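Local coordinates for protein exopolygalacturonate lyase (Vibrio vulnificus, PDB 5A29) that probably cleaves pectic polysaccharides such as polygalacturonate by beta-elimination, as a manganese-binding lyase of polysaccharide lyase family 2, at residues D24-E27 with Q28-M31; V36-Y39 with I40-L44; Y159-Y162 with P163-Y166; A172-R175 with Y176-F180; I474-Y477 with Q478-Q482. All coordinates share one frame; numbering follows the deposited sequence. Where two conformers were deposited one is given.

Contact 1 (D24-E27 with Q28-M31); sequences DYTE and QDAM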
# COMPACT_ATOMS: atom_id res chain seq x y z
N ASP A 24 -15.98 -15.15 25.50
CA ASP A 24 -17.10 -16.07 25.32
C ASP A 24 -17.56 -16.08 23.83
O ASP A 24 -18.20 -15.16 23.33
CB ASP A 24 -18.23 -15.60 26.19
CG ASP A 24 -18.06 -16.08 27.66
OD1 ASP A 24 -16.94 -16.49 28.04
OD2 ASP A 24 -19.06 -16.08 28.41
N TYR A 25 -17.25 -17.17 23.19
CA TYR A 25 -17.39 -17.28 21.76
C TYR A 25 -18.84 -17.73 21.44
O TYR A 25 -19.47 -18.47 22.24
CB TYR A 25 -16.43 -18.37 21.35
CG TYR A 25 -15.97 -18.28 19.91
CD1 TYR A 25 -14.99 -17.32 19.52
CD2 TYR A 25 -16.45 -19.17 18.97
CE1 TYR A 25 -14.52 -17.26 18.22
CE2 TYR A 25 -16.01 -19.10 17.65
CZ TYR A 25 -15.03 -18.16 17.31
OH TYR A 25 -14.59 -18.16 16.05
N THR A 26 -19.32 -17.35 20.25
CA THR A 26 -20.73 -17.66 19.90
C THR A 26 -20.79 -18.25 18.54
O THR A 26 -19.81 -18.21 17.74
CB THR A 26 -21.60 -16.40 19.84
OG1 THR A 26 -21.13 -15.56 18.72
CG2 THR A 26 -21.52 -15.65 21.18
N GLU A 27 -21.99 -18.76 18.23
CA GLU A 27 -22.23 -19.32 16.92
C GLU A 27 -22.00 -18.22 15.86
O GLU A 27 -21.58 -18.52 14.76
CB GLU A 27 -23.74 -19.69 16.91
CG GLU A 27 -24.10 -20.39 15.65
CD GLU A 27 -25.53 -20.92 15.74
OE1 GLU A 27 -26.26 -20.55 16.70
OE2 GLU A 27 -25.88 -21.65 14.80
N GLN A 28 -22.38 -16.99 16.15
CA GLN A 28 -22.14 -15.90 15.15
C GLN A 28 -20.67 -15.71 14.86
O GLN A 28 -20.26 -15.46 13.71
CB GLN A 28 -22.70 -14.56 15.63
CG GLN A 28 -24.21 -14.46 15.42
CD GLN A 28 -24.96 -15.22 16.49
OE1 GLN A 28 -24.50 -15.31 17.64
NE2 GLN A 28 -26.10 -15.80 16.12
N ASP A 29 -19.84 -15.74 15.91
CA ASP A 29 -18.36 -15.70 15.66
C ASP A 29 -17.88 -16.82 14.79
O ASP A 29 -17.06 -16.63 13.85
CB ASP A 29 -17.58 -15.76 17.02
CG ASP A 29 -17.98 -14.70 17.94
OD1 ASP A 29 -18.09 -13.47 17.54
OD2 ASP A 29 -18.06 -15.02 19.17
N ALA A 30 -18.36 -18.04 15.05
CA ALA A 30 -17.99 -19.18 14.22
C ALA A 30 -18.44 -19.00 12.78
O ALA A 30 -17.75 -19.44 11.86
CB ALA A 30 -18.61 -20.50 14.78
N MET A 31 -19.62 -18.41 12.58
CA MET A 31 -20.13 -18.33 11.21
C MET A 31 -19.26 -17.38 10.38
O MET A 31 -19.11 -17.57 9.14
CB MET A 31 -21.56 -17.78 11.21
CG MET A 31 -22.62 -18.83 11.62
SD MET A 31 -24.15 -17.93 12.01
CE MET A 31 -24.54 -17.23 10.38
O HOH W 1 -21.02 -12.99 18.69
O HOH W 2 -27.06 -18.36 18.08

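Contact 2 (V36-Y39 with I40-L44); sequences VKTY and IDNVL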
# COMPACT_ATOMS: atom_id res chain seq x y z
N VAL A 36 -15.01 -17.24 5.86
CA VAL A 36 -13.61 -17.21 5.42
C VAL A 36 -13.11 -18.58 4.96
O VAL A 36 -12.38 -18.72 3.94
CB VAL A 36 -12.72 -16.62 6.54
CG1 VAL A 36 -11.27 -16.64 6.07
CG2 VAL A 36 -13.18 -15.14 6.72
N LYS A 37 -13.48 -19.63 5.70
CA LYS A 37 -13.10 -21.00 5.25
C LYS A 37 -13.70 -21.36 3.87
O LYS A 37 -13.01 -21.90 2.97
CB LYS A 37 -13.56 -22.05 6.30
CG LYS A 37 -13.37 -23.52 5.85
CD LYS A 37 -13.86 -24.44 7.01
CE LYS A 37 -13.70 -25.96 6.79
NZ LYS A 37 -13.72 -26.38 5.36
N THR A 38 -14.96 -20.94 3.65
CA THR A 38 -15.59 -21.15 2.36
C THR A 38 -14.85 -20.39 1.24
O THR A 38 -14.61 -20.90 0.16
CB THR A 38 -17.07 -20.69 2.39
OG1 THR A 38 -17.80 -21.48 3.36
CG2 THR A 38 -17.74 -20.81 1.00
N TYR A 39 -14.55 -19.13 1.50
CA TYR A 39 -13.75 -18.34 0.54
C TYR A 39 -12.44 -19.02 0.27
O TYR A 39 -12.05 -19.18 -0.91
CB TYR A 39 -13.51 -16.97 1.21
CG TYR A 39 -12.46 -16.13 0.51
CD1 TYR A 39 -12.72 -15.58 -0.72
CD2 TYR A 39 -11.23 -15.89 1.12
CE1 TYR A 39 -11.80 -14.75 -1.35
CE2 TYR A 39 -10.24 -15.10 0.46
CZ TYR A 39 -10.59 -14.49 -0.74
OH TYR A 39 -9.71 -13.67 -1.42
N ILE A 40 -11.71 -19.41 1.32
CA ILE A 40 -10.42 -20.07 1.07
C ILE A 40 -10.58 -21.32 0.20
O ILE A 40 -9.80 -21.55 -0.75
CB ILE A 40 -9.68 -20.34 2.40
CG1 ILE A 40 -9.19 -18.99 3.04
CG2 ILE A 40 -8.58 -21.41 2.29
CD1 ILE A 40 -8.77 -19.17 4.52
N ASP A 41 -11.59 -22.14 0.52
CA ASP A 41 -11.85 -23.36 -0.26
C ASP A 41 -12.15 -23.05 -1.72
O ASP A 41 -11.65 -23.73 -2.57
CB ASP A 41 -13.05 -24.13 0.33
CG ASP A 41 -12.71 -24.78 1.68
OD1 ASP A 41 -11.49 -24.96 1.96
OD2 ASP A 41 -13.63 -25.07 2.47
N ASN A 42 -12.93 -22.00 -1.97
CA ASN A 42 -13.25 -21.54 -3.31
C ASN A 42 -12.00 -21.13 -4.06
O ASN A 42 -11.77 -21.55 -5.19
CB ASN A 42 -14.25 -20.38 -3.26
CG ASN A 42 -15.67 -20.85 -2.92
OD1 ASN A 42 -15.98 -22.05 -3.08
ND2 ASN A 42 -16.52 -19.96 -2.48
N VAL A 43 -11.16 -20.30 -3.42
CA VAL A 43 -9.94 -19.85 -4.08
C VAL A 43 -9.06 -21.01 -4.45
O VAL A 43 -8.52 -21.04 -5.56
CB VAL A 43 -9.15 -18.89 -3.19
CG1 VAL A 43 -7.80 -18.58 -3.83
CG2 VAL A 43 -9.97 -17.64 -2.99
N LEU A 44 -8.86 -21.93 -3.51
CA LEU A 44 -7.89 -23.03 -3.75
C LEU A 44 -8.39 -24.03 -4.83
O LEU A 44 -7.57 -24.73 -5.48
CB LEU A 44 -7.55 -23.78 -2.47
CG LEU A 44 -6.80 -22.97 -1.36
CD1 LEU A 44 -6.75 -23.73 -0.03
CD2 LEU A 44 -5.43 -22.46 -1.79
O HOH W 3 -10.88 -26.01 4.62

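Contact 3 (Y159-Y162 with P163-Y166); sequences YPYY and PFLY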
# COMPACT_ATOMS: atom_id res chain seq x y z
N TYR A 159 4.49 -3.92 -0.58
CA TYR A 159 4.78 -4.47 0.77
C TYR A 159 4.56 -5.99 0.90
O TYR A 159 3.62 -6.45 1.62
CB TYR A 159 3.98 -3.76 1.83
CG TYR A 159 4.00 -2.23 1.78
CD1 TYR A 159 5.20 -1.52 1.60
CD2 TYR A 159 2.82 -1.49 2.00
CE1 TYR A 159 5.19 -0.12 1.58
CE2 TYR A 159 2.82 -0.10 2.03
CZ TYR A 159 4.03 0.57 1.81
OH TYR A 159 4.08 1.96 1.84
N PRO A 160 5.39 -6.77 0.19
CA PRO A 160 5.32 -8.25 0.23
C PRO A 160 5.42 -8.83 1.62
O PRO A 160 5.95 -8.21 2.57
CB PRO A 160 6.54 -8.70 -0.61
CG PRO A 160 6.92 -7.47 -1.44
CD PRO A 160 6.56 -6.28 -0.61
N TYR A 161 5.02 -10.10 1.73
CA TYR A 161 4.95 -10.74 3.03
C TYR A 161 6.34 -11.34 3.34
O TYR A 161 6.50 -12.55 3.53
CB TYR A 161 3.84 -11.82 2.95
CG TYR A 161 3.40 -12.52 4.26
CD1 TYR A 161 3.75 -12.06 5.51
CD2 TYR A 161 2.57 -13.65 4.15
CE1 TYR A 161 3.30 -12.70 6.66
CE2 TYR A 161 2.14 -14.31 5.28
CZ TYR A 161 2.50 -13.87 6.49
OH TYR A 161 2.07 -14.57 7.58
N TYR A 162 7.34 -10.46 3.48
CA TYR A 162 8.72 -10.95 3.65
C TYR A 162 9.00 -12.01 4.71
O TYR A 162 9.74 -12.91 4.42
CB TYR A 162 9.74 -9.77 3.83
CG TYR A 162 9.85 -8.87 2.59
CD1 TYR A 162 10.30 -9.34 1.37
CD2 TYR A 162 9.48 -7.51 2.66
CE1 TYR A 162 10.40 -8.52 0.24
CE2 TYR A 162 9.60 -6.70 1.54
CZ TYR A 162 10.08 -7.16 0.36
OH TYR A 162 10.09 -6.28 -0.72
N PRO A 163 8.50 -11.84 5.94
CA PRO A 163 8.83 -12.82 6.96
C PRO A 163 8.36 -14.22 6.56
O PRO A 163 9.03 -15.22 6.90
CB PRO A 163 8.01 -12.36 8.16
CG PRO A 163 7.90 -10.83 7.98
CD PRO A 163 7.67 -10.74 6.50
N PHE A 164 7.27 -14.33 5.80
CA PHE A 164 6.79 -15.68 5.47
C PHE A 164 7.62 -16.15 4.28
O PHE A 164 8.02 -17.33 4.16
CB PHE A 164 5.28 -15.62 5.08
CG PHE A 164 4.78 -16.94 4.59
CD1 PHE A 164 4.49 -17.96 5.53
CD2 PHE A 164 4.59 -17.16 3.24
CE1 PHE A 164 4.08 -19.23 5.10
CE2 PHE A 164 4.15 -18.41 2.79
CZ PHE A 164 3.92 -19.45 3.73
N LEU A 165 7.90 -15.25 3.35
CA LEU A 165 8.71 -15.66 2.18
C LEU A 165 10.10 -16.16 2.71
O LEU A 165 10.65 -17.15 2.18
CB LEU A 165 8.94 -14.48 1.19
CG LEU A 165 7.68 -13.85 0.57
CD1 LEU A 165 8.02 -12.59 -0.24
CD2 LEU A 165 6.84 -14.83 -0.26
N TYR A 166 10.62 -15.48 3.72
CA TYR A 166 11.92 -15.82 4.31
C TYR A 166 11.83 -17.22 4.96
O TYR A 166 12.74 -18.05 4.88
CB TYR A 166 12.31 -14.78 5.38
CG TYR A 166 13.75 -14.95 5.80
CD1 TYR A 166 14.79 -14.44 5.02
CD2 TYR A 166 14.08 -15.66 6.95
CE1 TYR A 166 16.12 -14.65 5.38
CE2 TYR A 166 15.40 -15.90 7.31
CZ TYR A 166 16.41 -15.40 6.50
OH TYR A 166 17.73 -15.60 6.87

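Contact 4 (A172-R175 with Y176-F180); sequences ATER and YIKAF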
# COMPACT_ATOMS: atom_id res chain seq x y z
N ALA A 172 16.53 -17.28 -1.31
CA ALA A 172 15.85 -16.56 -2.37
C ALA A 172 15.30 -15.18 -1.88
O ALA A 172 15.30 -14.22 -2.67
CB ALA A 172 14.76 -17.42 -3.03
N THR A 173 14.87 -15.10 -0.62
CA THR A 173 14.29 -13.85 -0.08
C THR A 173 15.39 -12.83 0.17
O THR A 173 15.23 -11.64 -0.21
CB THR A 173 13.50 -14.11 1.20
OG1 THR A 173 12.44 -15.02 0.82
CG2 THR A 173 12.87 -12.76 1.74
N GLU A 174 16.51 -13.28 0.74
CA GLU A 174 17.73 -12.40 0.78
C GLU A 174 18.14 -11.92 -0.61
O GLU A 174 18.35 -10.71 -0.82
CB GLU A 174 18.93 -13.12 1.41
CG GLU A 174 20.20 -12.27 1.46
CD GLU A 174 21.44 -13.08 1.80
OE1 GLU A 174 21.25 -14.13 2.43
OE2 GLU A 174 22.56 -12.69 1.42
N ARG A 175 18.30 -12.83 -1.58
CA ARG A 175 18.66 -12.39 -2.93
C ARG A 175 17.64 -11.43 -3.55
O ARG A 175 17.99 -10.48 -4.27
CB ARG A 175 18.91 -13.55 -3.91
CG ARG A 175 20.13 -14.42 -3.52
CD ARG A 175 20.20 -15.66 -4.41
NE ARG A 175 19.85 -15.40 -5.83
CZ ARG A 175 20.68 -14.95 -6.77
NH1 ARG A 175 21.95 -14.70 -6.47
NH2 ARG A 175 20.24 -14.78 -8.00
N TYR A 176 16.36 -11.70 -3.32
CA TYR A 176 15.33 -10.80 -3.84
C TYR A 176 15.51 -9.34 -3.33
O TYR A 176 15.50 -8.42 -4.15
CB TYR A 176 13.89 -11.30 -3.51
CG TYR A 176 12.91 -10.27 -3.99
CD1 TYR A 176 12.67 -10.11 -5.34
CD2 TYR A 176 12.31 -9.39 -3.08
CE1 TYR A 176 11.86 -9.12 -5.81
CE2 TYR A 176 11.49 -8.35 -3.53
CZ TYR A 176 11.29 -8.23 -4.88
OH TYR A 176 10.45 -7.28 -5.35
N ILE A 177 15.58 -9.15 -2.02
CA ILE A 177 15.72 -7.80 -1.45
C ILE A 177 16.97 -7.08 -2.01
O ILE A 177 16.94 -5.90 -2.36
CB ILE A 177 15.74 -7.88 0.09
CG1 ILE A 177 14.35 -8.32 0.59
CG2 ILE A 177 16.16 -6.56 0.76
CD1 ILE A 177 14.37 -8.68 2.08
N LYS A 178 18.10 -7.81 -2.08
CA LYS A 178 19.36 -7.24 -2.66
C LYS A 178 19.20 -6.93 -4.14
O LYS A 178 19.63 -5.88 -4.59
CB LYS A 178 20.53 -8.24 -2.40
CG LYS A 178 20.91 -8.29 -0.92
CD LYS A 178 22.11 -9.28 -0.74
CE LYS A 178 22.56 -9.30 0.71
NZ LYS A 178 23.69 -10.26 0.90
N ALA A 179 18.45 -7.76 -4.87
CA ALA A 179 18.22 -7.54 -6.29
C ALA A 179 17.27 -6.39 -6.50
O ALA A 179 17.41 -5.63 -7.46
CB ALA A 179 17.67 -8.80 -6.98
N PHE A 180 16.31 -6.23 -5.58
CA PHE A 180 15.28 -5.15 -5.73
C PHE A 180 16.06 -3.79 -5.63
O PHE A 180 15.91 -2.89 -6.45
CB PHE A 180 14.29 -5.36 -4.53
CG PHE A 180 13.19 -4.32 -4.41
CD1 PHE A 180 12.71 -3.64 -5.52
CD2 PHE A 180 12.60 -4.11 -3.19
CE1 PHE A 180 11.62 -2.73 -5.42
CE2 PHE A 180 11.53 -3.19 -3.04
CZ PHE A 180 11.07 -2.46 -4.15

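Contact 5 (I474-Y477 with Q478-Q482); sequences IELY and QITQQ. With EDO (1,2-ethanediol), chain F.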
# COMPACT_ATOMS: atom_id res chain seq x y z
N ILE A 474 -10.13 -3.14 16.81
CA ILE A 474 -9.18 -3.99 17.48
C ILE A 474 -8.03 -3.19 18.10
O ILE A 474 -7.61 -3.46 19.23
CB ILE A 474 -8.66 -5.08 16.52
CG1 ILE A 474 -9.83 -6.03 16.12
CG2 ILE A 474 -7.43 -5.83 17.10
CD1 ILE A 474 -9.46 -6.83 14.84
N GLU A 475 -7.47 -2.22 17.34
CA GLU A 475 -6.44 -1.34 17.99
C GLU A 475 -6.99 -0.63 19.23
O GLU A 475 -6.31 -0.54 20.26
CB GLU A 475 -5.93 -0.25 17.03
CG GLU A 475 -5.22 -0.82 15.86
CD GLU A 475 -3.82 -1.35 16.19
OE1 GLU A 475 -3.23 -0.94 17.23
OE2 GLU A 475 -3.33 -2.12 15.35
N LEU A 476 -8.21 -0.15 19.18
CA LEU A 476 -8.69 0.54 20.33
C LEU A 476 -8.96 -0.43 21.49
O LEU A 476 -8.78 -0.08 22.65
CB LEU A 476 -10.03 1.27 20.03
CG LEU A 476 -9.69 2.64 19.40
CD1 LEU A 476 -10.88 3.11 18.61
CD2 LEU A 476 -9.39 3.66 20.54
N TYR A 477 -9.42 -1.62 21.18
CA TYR A 477 -9.42 -2.66 22.25
C TYR A 477 -8.00 -2.89 22.86
O TYR A 477 -7.89 -2.96 24.10
CB TYR A 477 -10.03 -3.98 21.72
CG TYR A 477 -10.07 -5.03 22.79
CD1 TYR A 477 -10.99 -4.94 23.84
CD2 TYR A 477 -9.13 -6.07 22.79
CE1 TYR A 477 -10.98 -5.86 24.89
CE2 TYR A 477 -9.11 -7.02 23.83
CZ TYR A 477 -10.03 -6.90 24.87
OH TYR A 477 -9.97 -7.86 25.88
N GLN A 478 -6.96 -3.02 22.03
CA GLN A 478 -5.63 -3.28 22.60
C GLN A 478 -5.21 -2.10 23.47
O GLN A 478 -4.61 -2.29 24.55
CB GLN A 478 -4.59 -3.55 21.56
CG GLN A 478 -4.75 -4.89 20.87
CD GLN A 478 -3.63 -5.11 19.87
OE1 GLN A 478 -3.86 -5.25 18.68
NE2 GLN A 478 -2.38 -5.04 20.35
N ILE A 479 -5.57 -0.89 23.01
CA ILE A 479 -5.27 0.34 23.78
C ILE A 479 -5.99 0.41 25.14
O ILE A 479 -5.36 0.72 26.19
CB ILE A 479 -5.56 1.61 22.94
CG1 ILE A 479 -4.59 1.64 21.77
CG2 ILE A 479 -5.47 2.87 23.84
CD1 ILE A 479 -4.97 2.70 20.70
N THR A 480 -7.30 0.26 25.11
CA THR A 480 -8.15 0.67 26.22
C THR A 480 -8.52 -0.58 27.07
O THR A 480 -8.99 -0.44 28.17
CB THR A 480 -9.46 1.27 25.73
OG1 THR A 480 -10.22 0.27 25.02
CG2 THR A 480 -9.22 2.54 24.85
N GLN A 481 -8.37 -1.77 26.50
CA GLN A 481 -8.95 -3.00 27.10
C GLN A 481 -10.49 -2.93 27.36
O GLN A 481 -10.99 -3.70 28.20
CB GLN A 481 -8.16 -3.42 28.38
CG GLN A 481 -6.68 -3.67 28.09
CD GLN A 481 -6.47 -4.92 27.28
OE1 GLN A 481 -6.11 -4.87 26.09
NE2 GLN A 481 -6.73 -6.04 27.88
N GLN A 482 -11.24 -2.05 26.69
CA GLN A 482 -12.65 -1.94 26.91
C GLN A 482 -13.43 -2.92 26.01
O GLN A 482 -13.35 -2.83 24.81
CB GLN A 482 -13.16 -0.52 26.66
CG GLN A 482 -12.58 0.51 27.66
CD GLN A 482 -13.07 0.25 29.08
OE1 GLN A 482 -12.37 0.54 30.02
NE2 GLN A 482 -14.30 -0.31 29.23
C1 EDO F . -5.60 -4.33 14.04
O1 EDO F . -4.89 -3.23 13.48
C2 EDO F . -4.57 -5.38 14.46
O2 EDO F . -3.87 -4.86 15.59

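Contact 1 (D24-E27 with Q28-M31)
Thr26 and Asp29 face each other where the extended residues 24-26 turn into the first coil of helix 27-46, their CA atoms 5.2 Å apart. The i to i+4 backbone bonds start here, with Ala30 N donating to Thr26 O and Met31 N to Glu27 O. Thr26 holds the N-cap position. Its OG1 sits between its own backbone N and carbonyl carbon (chi1 66°), which aims it at the first turn, where it accepts from Asp29 N at 3.1 Å in a nearly straight bond (169°). Asp29 OD2 in turn accepts from Thr26 N at 2.9 Å, met on the anti side of the carboxylate and 30° out of its plane. These reciprocal bonds make a capping box, which pairs the first-turn amide Asp29 N and ties the N-cap amide back to the helix. A water bridges Thr26 OG1 and Asp29 OD1, and the carboxylate also forms salt bridges with Arg32 and Arg490. The Tyr25 ring lies against the first turn. Asp29 CB rests over one face, 3.6 Å from the Tyr25 ring centroid in a CH-pi contact, while Tyr25 CE2 lies 4.1 Å from Ala30 CB. Tyr25 OH reaches on to Asp529. On the solvent side, a second water donates to Glu27 OE1 and accepts a weak bond from Gln28 NE2.

Contact 2 (V36-Y39 with I40-L44)
Val36 to Leu44 run as unbroken alpha-helix within helix 27-46, and i to i+4 backbone bonds join Val36 with Ile40, Lys37 with Asp41, Thr38 with Asn42 and Tyr39 with Val43. On the polar flank Lys37 runs out extended and bends only at its last torsion (chi4 -27°), which turns NZ back toward the next coil. There it meets Asp41 OD2 at 3.2 Å, a salt bridge whose hydrogen bond is weak. A water reinforces it, accepting from Lys37 NZ at 3.0 Å and donating to Asp41 OD1 at 2.9 Å, so both carboxylate oxygens are engaged. Thr38 and Asn42 lie side by side; Asn42 ND2 is bonded to Gly504 O, and Thr38 OG1 to Gln34 O. The buried flank is apolar. With CG anti to the backbone N (chi1 167°), the Tyr39 ring leans outward and toward the next turn, and Val43 CG2 sits over one face, 4.0 Å from the ring centroid and offset toward the rim. Beside it, Val36 CG1 meets Ile40 CD1 at 3.9 Å. Ile40 also packs on helix 88-101 and Val36 on helix 521-532, while Phe506 meets the Tyr39 ring edge-to-face. The coil is thus amphipathic: the CH-pi contact stiffens its inner side from within and apolar packing joins it to those two helices, whereas the partly water-mediated charge pair probably contributes only modestly at the partly exposed side.

Contact 3 (Y159-Y162 with P163-Y166)
An inverse gamma turn centred on Tyr161 leads into helix 162-168, with Tyr161 itself at the N-cap position. Its carbonyl oxygen serves the first coil twice. Leu165 N approaches Tyr161 O at 3.0 Å in the carbonyl plane, while Phe164 N, also 3.0 Å from Tyr161 O, comes from 39° above that plane. Pro163, which has no amide proton to offer, fits at this first turn, and Tyr166 N closes the next bond on Tyr162 O. A chi1 of -171° folds the Tyr161 side chain back over the coil. Phe164 CB is thereby centred over one face of the ring in a CH-pi contact, 3.4 Å from the centroid of the Tyr161 ring. The two aromatic rings themselves lie nearly parallel, at 18°, but are slid apart with little overlap. Separately, Pro160 CB touches Leu165 CD1 at 4.2 Å and also lies over a face of the Tyr162 ring. Helix 88-101 adds Thr95, bonded to Tyr161 OH, and Gln88, which accepts from Tyr161 N. The start of the helix is therefore secured by one shared carbonyl, while the bond of Tyr161 OH to Thr95 fixes the ring that carries the CH-pi contact.

Contact 4 (A172-R175 with Y176-F180)
Glu174 and Lys178 form an i to i+4 salt bridge on helix 170-184, part of the alpha-helical barrel expected of polysaccharide lyase family 2. Regular backbone bonds carry the coil: Tyr176 N to Ala172 O, Ile177 N to Thr173 O, Lys178 N to Glu174 O and Ala179 N to Arg175 O. The tight part is the charged pair, buried despite its polarity. Both side chains are extended and cross at a slant, so that Lys178 CE comes within 3.9 Å of Glu174 CG before the charges meet. Further bonds satisfy the buried groups: Lys178 NZ also donates to the carbonyl oxygens of Asn255 and Asp205, and Glu174 OE1 accepts from Asn255 ND2. Such an enclosed network would be expected to keep both groups charged. Glu174 was modelled in two conformers, so this geometry belongs to one of them. Also enclosed are Thr173 and Ile177, with Thr173 CG2 4.4 Å from Ile177 CD1, and Tyr176, whose ring has Phe180 CB over one face. Tyr176 OH bonds to His153, and the Tyr176 side chain is about 9 Å from that of the manganese ligand Glu154. The looser flank is that of Ala172 and Arg175, both partly exposed. Arg175 bends at chi3 (40°) and makes little side-chain contact with 176-180 beyond its CB; its guanidinium instead forms a cation-pi contact with Tyr203. In the salt bridge itself, Lys178 NZ stands 2.7 Å from Glu174 OE2, on the anti side and 19° out of the carboxylate plane.

Contact 5 (I474-Y477 with Q478-Q482)
The Tyr477 ring meets the loop that follows its own helix by its edge: Gln482 O lies near the ring plane, 3.3 Å from Tyr477 CD1, with Gln482 C in plane beside it. Gln478 N and Gln481 C approach the ring obliquely. The first torsion of Tyr477 (chi1 -179°) swings the ring outward and forward, beside the turn where the chain leaves the helix. That exit comes at Gln481, whose phi is positive (55°) and whose N still bonds to Tyr477 O at 2.7 Å. Leu476 O is gripped twice, by Thr480 N at 2.9 Å and by Thr480 OG1 at 2.8 Å, from opposite faces of the carbonyl plane. The same OG1 accepts from Gln482 N at 3.0 Å, making an ST turn, so one threonine hydroxyl links Leu476 O in the helix to Gln482 N beyond it. At the other end of the contact the Glu475 carboxylate, folded round by its second torsion (chi2 -74°), binds a 1,2-ethanediol probably left from crystallisation. EDO O1 donates to Glu475 OE2 at 2.7 Å, and EDO O2 lies 2.8 Å from the same OE2 and 3.1 Å from Gln478 OE1. Arg422 and Arg425 form salt bridges with this carboxylate, holding it against helix 417-426. Leu476 and Ile479 also pack on that helix, Ile474 and Tyr477 lean on helix 521-532, and Tyr485 of helix 484-500 touches Leu476, Tyr477 and Thr480.

Overall arrangement
Contacts 1 and 2 lie on the same helix, 27-46, with centres 19 Å apart; the first is its capped start and the second its partly buried C-terminal half. Contacts 3 and 4 are neighbours, centres 11 Å apart, on the successive helices 162-168 and 170-184. Thr173 OG1 and Leu165 O are 3.1 Å apart, a probable hydrogen bond, and Tyr162 packs on Tyr176 and Ile177. This pair comes closest to the manganese site, the side chains of Tyr176 and Pro160 being about 9 and 12 Å from that of Glu154. Contact 5 is about 20 Å from contact 1 but 37 Å from contact 4, centre to centre, and helix 521-532 meets contacts 1, 2 and 5.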